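Local structure of 3',5'-cyclic-nucleotide phosphodiesterase 1 (Saccharomyces cerevisiae, 4OJV) at residues P203-P208 against R231-K236; S225-F230 against E259-V264. The protein belongs to the class-II cyclic-nucleotide phosphodiesterases, a branch of the metallo-hydrolase superfamily, and carries a site with two zinc ions. All blocks are in the same frame, centred on the assembly; numbering follows the deposited sequence.

Contact 1 of 2, residues P203-P208 against R231-K236; sequences PWDVIP and RDRKSK
Asp205 is paired in backbone and side chain with Arg231, in an antiparallel contact at the open end of the hairpin of strands 204-215 and 222-232. The two form a hydrogen-bonded pair: Asp205 N to Arg231 O is 2.8 Å and Arg231 N to Asp205 O is 2.9 Å. Trp204 and Asp232 follow as a non-hydrogen-bonded pair, and Arg233 N to Pro203 O (3.1 Å, 169° at the hydrogen) carries the ladder past the strand end.

Asp205 also centres a salt-bridge network. Arg231 meets it side-on, NE and NH2 both donating to OD2 (3.1 and 3.0 Å). The bend at chi3 (60°) places NE for this, and OD2 lies in the guanidinium plane, which stands at 87° to the carboxylate. Arg233 reaches the other oxygen, NH1 to OD1 at 2.9 Å, from above the carboxylate plane, while its guanidinium lies over the carbonyl carbon of Pro203. Lys198 adds a third cation at OD1.

On the sheet face of Trp204, one water accepts from Trp204 NE1 and donates to Asp232 OD1. Asp232 OD2 takes Ser235 N (3.0 Å) and Ser235 OG, an Asx motif that shapes the turn after the strand.

Three cationic partners should keep the buried carboxylate of Asp205 ionised and its rotation fixed.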
loop_
_atom_site.group_PDB
_atom_site.type_symbol
_atom_site.label_atom_id
_atom_site.label_comp_id
_atom_site.label_asym_id
_atom_site.label_seq_id
_atom_site.Cartn_x
_atom_site.Cartn_y
_atom_site.Cartn_z
ATOM N N PRO A 203 -12.202 12.883 -25.152
ATOM C CA PRO A 203 -11.752 13.808 -26.203
ATOM C C PRO A 203 -10.802 14.859 -25.621
ATOM O O PRO A 203 -11.075 16.072 -25.667
ATOM C CB PRO A 203 -13.061 14.422 -26.709
ATOM C CG PRO A 203 -13.971 14.368 -25.529
ATOM C CD PRO A 203 -13.610 13.114 -24.780
ATOM N N TRP A 204 -9.702 14.359 -25.058
ATOM C CA TRP A 204 -8.725 15.166 -24.341
ATOM C C TRP A 204 -7.350 15.013 -24.905
ATOM O O TRP A 204 -6.984 13.946 -25.404
ATOM C CB TRP A 204 -8.620 14.728 -22.894
ATOM C CG TRP A 204 -9.826 14.872 -22.033
ATOM C CD1 TRP A 204 -11.077 15.399 -22.343
ATOM C CD2 TRP A 204 -9.911 14.469 -20.640
ATOM N NE1 TRP A 204 -11.913 15.353 -21.254
ATOM C CE2 TRP A 204 -11.262 14.795 -20.190
ATOM C CE3 TRP A 204 -9.020 13.884 -19.745
ATOM C CZ2 TRP A 204 -11.683 14.535 -18.891
ATOM C CZ3 TRP A 204 -9.456 13.636 -18.442
ATOM C CH2 TRP A 204 -10.751 13.955 -18.026
ATOM N N ASP A 205 -6.569 16.080 -24.818
ATOM C CA ASP A 205 -5.132 16.016 -25.044
ATOM C C ASP A 205 -4.431 15.767 -23.718
ATOM O O ASP A 205 -4.889 16.236 -22.672
ATOM C CB ASP A 205 -4.599 17.334 -25.619
ATOM C CG ASP A 205 -5.192 17.685 -26.969
ATOM O OD1 ASP A 205 -5.560 16.777 -27.741
ATOM O OD2 ASP A 205 -5.252 18.895 -27.258
ATOM N N VAL A 206 -3.320 15.040 -23.776
ATOM C CA VAL A 206 -2.412 14.879 -22.642
ATOM C C VAL A 206 -1.026 15.361 -23.062
ATOM O O VAL A 206 -0.520 14.969 -24.121
ATOM C CB VAL A 206 -2.400 13.430 -22.080
ATOM C CG1 VAL A 206 -1.999 12.403 -23.132
ATOM C CG2 VAL A 206 -1.516 13.330 -20.842
ATOM N N ILE A 207 -0.430 16.221 -22.236
ATOM C CA ILE A 207 0.859 16.827 -22.554
ATOM C C ILE A 207 1.776 16.659 -21.337
ATOM O O ILE A 207 1.553 17.302 -20.310
ATOM C CB ILE A 207 0.742 18.332 -22.929
ATOM C CG1 ILE A 207 -0.565 18.632 -23.692
ATOM C CG2 ILE A 207 1.973 18.759 -23.717
ATOM C CD1 ILE A 207 -0.858 20.111 -23.872
ATOM N N PRO A 208 2.793 15.786 -21.445
ATOM C CA PRO A 208 3.678 15.519 -20.307
ATOM C C PRO A 208 4.972 16.338 -20.351
ATOM O O PRO A 208 5.539 16.550 -21.430
ATOM C CB PRO A 208 3.998 14.036 -20.480
ATOM C CG PRO A 208 4.007 13.840 -21.964
ATOM C CD PRO A 208 2.997 14.808 -22.533
ATOM N N ARG A 231 -6.119 18.491 -21.371
ATOM C CA ARG A 231 -6.910 19.541 -22.009
ATOM C C ARG A 231 -8.145 18.959 -22.672
ATOM O O ARG A 231 -8.041 18.074 -23.524
ATOM C CB ARG A 231 -6.069 20.300 -23.032
ATOM C CG ARG A 231 -6.870 21.323 -23.841
ATOM C CD ARG A 231 -5.968 22.256 -24.634
ATOM N NE ARG A 231 -5.145 21.504 -25.569
ATOM C CZ ARG A 231 -3.916 21.841 -25.939
ATOM N NH1 ARG A 231 -3.351 22.949 -25.464
ATOM N NH2 ARG A 231 -3.254 21.067 -26.792
ATOM N N ASP A 232 -9.313 19.451 -22.275
ATOM C CA ASP A 232 -10.545 19.097 -22.963
ATOM C C ASP A 232 -10.587 19.869 -24.278
ATOM O O ASP A 232 -10.594 21.097 -24.268
ATOM C CB ASP A 232 -11.754 19.465 -22.118
ATOM C CG ASP A 232 -13.050 19.208 -22.834
ATOM O OD1 ASP A 232 -13.241 18.075 -23.297
ATOM O OD2 ASP A 232 -13.858 20.145 -22.950
ATOM N N ARG A 233 -10.615 19.161 -25.402
ATOM C CA ARG A 233 -10.512 19.841 -26.692
ATOM C C ARG A 233 -11.673 20.762 -27.022
ATOM O O ARG A 233 -11.463 21.824 -27.610
ATOM C CB ARG A 233 -10.236 18.854 -27.816
ATOM C CG ARG A 233 -8.787 18.400 -27.839
ATOM C CD ARG A 233 -8.461 17.671 -29.128
ATOM N NE ARG A 233 -9.289 16.476 -29.283
ATOM C CZ ARG A 233 -9.002 15.282 -28.776
ATOM N NH1 ARG A 233 -7.899 15.102 -28.066
ATOM N NH2 ARG A 233 -9.825 14.261 -28.984
ATOM N N LYS A 234 -12.879 20.391 -26.604
ATOM C CA LYS A 234 -14.060 21.212 -26.914
ATOM C C LYS A 234 -14.046 22.551 -26.180
ATOM O O LYS A 234 -14.128 23.614 -26.804
ATOM C CB LYS A 234 -15.357 20.460 -26.601
ATOM C CG LYS A 234 -16.619 21.259 -26.918
ATOM C CD LYS A 234 -17.884 20.510 -26.531
ATOM C CE LYS A 234 -19.123 21.241 -27.028
ATOM N NZ LYS A 234 -20.373 20.507 -26.698
ATOM N N SER A 235 -13.943 22.484 -24.854
ATOM C CA SER A 235 -14.000 23.667 -24.001
ATOM C C SER A 235 -12.680 24.424 -23.946
ATOM O O SER A 235 -12.656 25.606 -23.600
ATOM C CB SER A 235 -14.418 23.279 -22.581
ATOM O OG SER A 235 -13.370 22.564 -21.937
ATOM N N LYS A 236 -11.585 23.728 -24.253
ATOM C CA LYS A 236 -10.219 24.247 -24.086
ATOM C C LYS A 236 -9.807 24.358 -22.611
ATOM O O LYS A 236 -8.720 24.834 -22.302
ATOM C CB LYS A 236 -9.990 25.577 -24.840
ATOM C CG LYS A 236 -10.330 25.533 -26.327
ATOM C CD LYS A 236 -9.516 24.494 -27.078
ATOM C CE LYS A 236 -9.959 24.397 -28.531
ATOM N NZ LYS A 236 -9.530 23.105 -29.130
HETATM O O HOH W 1 -13.430 17.696 -25.924
HETATM O O HOH W 2 -14.605 16.271 -21.832
#

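Contact 2 of 2, residues S225-F230 against E259-V264; sequences STFYIF and EFWSYV
Phe227 and Ile229 project from strand 222-232 onto Phe260 of helix 256-267, a buried strand-to-helix contact on one face of the mixed sheet. Over the two segments the axes run almost parallel, 4° apart and 11.2 Å at closest approach. The helix links the adjacent parallel strands 238-242 and 273-279, a beta-alpha-beta crossover, and also reaches over the neighbouring strand 222-232.

The main aromatic interaction is T-shaped. The edge of Phe227 faces the ring of Phe260, with centroids 4.9 Å apart and planes at 87°. Phe227 CD2 stands over the centre of the Phe260 ring, 3.4 Å above its plane. A CH-pi contact adds to this on the same ring, as Phe227 CB lies 4.2 Å from the Phe260 centroid. The opposite face of Phe260 is met near its rim by Val264 CG2, one helical turn further on, and Phe209 from strand 204-215 makes another edge-to-face pair with it. Trp261 adds a looser apolar contact, not a stack, its CH2 lying 4.3 Å from Phe227 CE2, while its NE1 is hydrogen-bonded to Glu303 of helix 297-311.

Aliphatic contacts are made by Ile229. Its CG1 and CD1 slide past Phe260, each 3.8 Å from CE1. The extended end of Ile229 (CD1 anti to CA, chi2 175°) goes on to Tyr263 CD1 at 4.0 Å and to Val264 CG2.

The Phe227 side chain is about 11 Å from a bound zinc ion, too far for the first shell, and is part of the buried packing near the site. With every contact between the segments apolar, cohesion should come from burial of apolar surface and dispersion; close packing on both faces of Phe260 probably restricts rotation of its ring.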
loop_
_atom_site.group_PDB
_atom_site.type_symbol
_atom_site.label_atom_id
_atom_site.label_comp_id
_atom_site.label_asym_id
_atom_site.label_seq_id
_atom_site.Cartn_x
_atom_site.Cartn_y
_atom_site.Cartn_z
ATOM N N SER A 225 10.671 13.463 -12.453
ATOM C CA SER A 225 9.247 13.287 -12.287
ATOM C C SER A 225 8.542 13.918 -13.489
ATOM O O SER A 225 9.204 14.309 -14.467
ATOM C CB SER A 225 8.826 13.893 -10.949
ATOM O OG SER A 225 7.456 13.687 -10.653
ATOM N N THR A 226 7.210 14.001 -13.437
ATOM C CA THR A 226 6.426 14.450 -14.583
ATOM C C THR A 226 5.277 15.314 -14.106
ATOM O O THR A 226 4.673 15.031 -13.067
ATOM C CB THR A 226 5.820 13.238 -15.331
ATOM O OG1 THR A 226 6.800 12.203 -15.471
ATOM C CG2 THR A 226 5.276 13.617 -16.713
ATOM N N PHE A 227 4.988 16.361 -14.876
ATOM C CA PHE A 227 3.740 17.110 -14.779
ATOM C C PHE A 227 2.904 16.750 -16.005
ATOM O O PHE A 227 3.426 16.698 -17.128
ATOM C CB PHE A 227 4.016 18.609 -14.846
ATOM C CG PHE A 227 4.527 19.241 -13.563
ATOM C CD1 PHE A 227 4.939 18.504 -12.447
ATOM C CD2 PHE A 227 4.622 20.630 -13.502
ATOM C CE1 PHE A 227 5.403 19.150 -11.305
ATOM C CE2 PHE A 227 5.089 21.273 -12.370
ATOM C CZ PHE A 227 5.480 20.537 -11.268
ATOM N N TYR A 228 1.617 16.497 -15.795
ATOM C CA TYR A 228 0.699 16.227 -16.895
ATOM C C TYR A 228 -0.324 17.330 -17.050
ATOM O O TYR A 228 -1.017 17.680 -16.092
ATOM C CB TYR A 228 -0.049 14.922 -16.637
ATOM C CG TYR A 228 0.773 13.668 -16.807
ATOM C CD1 TYR A 228 1.060 13.169 -18.073
ATOM C CD2 TYR A 228 1.243 12.958 -15.696
ATOM C CE1 TYR A 228 1.797 12.009 -18.237
ATOM C CE2 TYR A 228 1.985 11.799 -15.851
ATOM C CZ TYR A 228 2.258 11.328 -17.124
ATOM O OH TYR A 228 2.994 10.180 -17.328
ATOM N N ILE A 229 -0.435 17.856 -18.268
ATOM C CA ILE A 229 -1.561 18.719 -18.632
ATOM C C ILE A 229 -2.620 17.869 -19.323
ATOM O O ILE A 229 -2.309 17.146 -20.274
ATOM C CB ILE A 229 -1.155 19.869 -19.583
ATOM C CG1 ILE A 229 0.030 20.653 -19.003
ATOM C CG2 ILE A 229 -2.358 20.771 -19.878
ATOM C CD1 ILE A 229 0.580 21.728 -19.920
ATOM N N PHE A 230 -3.858 17.955 -18.844
ATOM C CA PHE A 230 -5.004 17.371 -19.542
ATOM C C PHE A 230 -5.867 18.502 -20.063
ATOM O O PHE A 230 -6.285 19.359 -19.295
ATOM C CB PHE A 230 -5.812 16.435 -18.634
ATOM C CG PHE A 230 -5.043 15.221 -18.195
ATOM C CD1 PHE A 230 -4.260 15.252 -17.041
ATOM C CD2 PHE A 230 -5.054 14.062 -18.966
ATOM C CE1 PHE A 230 -3.534 14.136 -16.656
ATOM C CE2 PHE A 230 -4.327 12.943 -18.584
ATOM C CZ PHE A 230 -3.562 12.990 -17.430
ATOM N N GLU A 259 10.461 26.195 -18.085
ATOM C CA GLU A 259 9.931 25.687 -19.351
ATOM C C GLU A 259 8.445 25.354 -19.210
ATOM O O GLU A 259 7.633 25.702 -20.069
ATOM C CB GLU A 259 10.690 24.441 -19.810
ATOM C CG GLU A 259 12.136 24.673 -20.213
ATOM C CD GLU A 259 12.840 23.391 -20.615
ATOM O OE1 GLU A 259 12.164 22.457 -21.099
ATOM O OE2 GLU A 259 14.074 23.319 -20.450
ATOM N N PHE A 260 8.090 24.685 -18.114
ATOM C CA PHE A 260 6.709 24.297 -17.902
ATOM C C PHE A 260 5.781 25.504 -17.742
ATOM O O PHE A 260 4.757 25.596 -18.433
ATOM C CB PHE A 260 6.562 23.358 -16.705
ATOM C CG PHE A 260 5.146 22.919 -16.495
ATOM C CD1 PHE A 260 4.591 21.959 -17.340
ATOM C CD2 PHE A 260 4.343 23.508 -15.528
ATOM C CE1 PHE A 260 3.270 21.566 -17.195
ATOM C CE2 PHE A 260 3.024 23.123 -15.380
ATOM C CZ PHE A 260 2.489 22.157 -16.216
ATOM N N TRP A 261 6.121 26.421 -16.833
ATOM C CA TRP A 261 5.249 27.571 -16.599
ATOM C C TRP A 261 5.141 28.443 -17.815
ATOM O O TRP A 261 4.082 29.005 -18.073
ATOM C CB TRP A 261 5.693 28.406 -15.402
ATOM C CG TRP A 261 5.821 27.646 -14.107
ATOM C CD1 TRP A 261 6.933 27.590 -13.275
ATOM C CD2 TRP A 261 4.800 26.822 -13.443
ATOM N NE1 TRP A 261 6.682 26.803 -12.175
ATOM C CE2 TRP A 261 5.422 26.314 -12.216
ATOM C CE3 TRP A 261 3.482 26.473 -13.728
ATOM C CZ2 TRP A 261 4.737 25.488 -11.333
ATOM C CZ3 TRP A 261 2.802 25.642 -12.828
ATOM C CH2 TRP A 261 3.421 25.157 -11.664
ATOM N N SER A 262 6.237 28.552 -18.566
ATOM C CA SER A 262 6.232 29.320 -19.813
ATOM C C SER A 262 5.258 28.709 -20.815
ATOM O O SER A 262 4.484 29.423 -21.455
ATOM C CB SER A 262 7.636 29.403 -20.408
ATOM O OG SER A 262 8.503 30.139 -19.562
ATOM N N TYR A 263 5.274 27.382 -20.928
ATOM C CA TYR A 263 4.355 26.687 -21.824
ATOM C C TYR A 263 2.902 26.923 -21.415
ATOM O O TYR A 263 2.047 27.205 -22.260
ATOM C CB TYR A 263 4.668 25.187 -21.846
ATOM C CG TYR A 263 3.868 24.397 -22.860
ATOM C CD1 TYR A 263 2.574 23.968 -22.576
ATOM C CD2 TYR A 263 4.414 24.064 -24.099
ATOM C CE1 TYR A 263 1.837 23.243 -23.498
ATOM C CE2 TYR A 263 3.684 23.337 -25.031
ATOM C CZ TYR A 263 2.398 22.926 -24.725
ATOM O OH TYR A 263 1.668 22.203 -25.643
ATOM N N VAL A 264 2.624 26.818 -20.115
ATOM C CA VAL A 264 1.281 27.041 -19.595
ATOM C C VAL A 264 0.808 28.468 -19.907
ATOM O O VAL A 264 -0.278 28.659 -20.462
ATOM C CB VAL A 264 1.216 26.745 -18.077
ATOM C CG1 VAL A 264 -0.113 27.177 -17.485
ATOM C CG2 VAL A 264 1.458 25.264 -17.812
#

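Overall arrangement
Strand 222-232 serves both contacts, its end in contact 1 and the run just before it in contact 2, and their centres lie 13 Å apart. A probable hydrogen bond, Ile207 N to Ile229 O at 2.9 Å, continues the hairpin ladder from one into the other, and Ile207 CD1 also packs on Tyr263 OH. Contact 1 joins neighbouring strands at the open end of the hairpin, partly buried, and relies on backbone bonds, charges and ordered waters. Contact 2 lies in the core, where the same sheet meets a helix through aromatic and aliphatic carbon. Directional bonds and charges dominate at the hairpin end, close apolar fit in the interior.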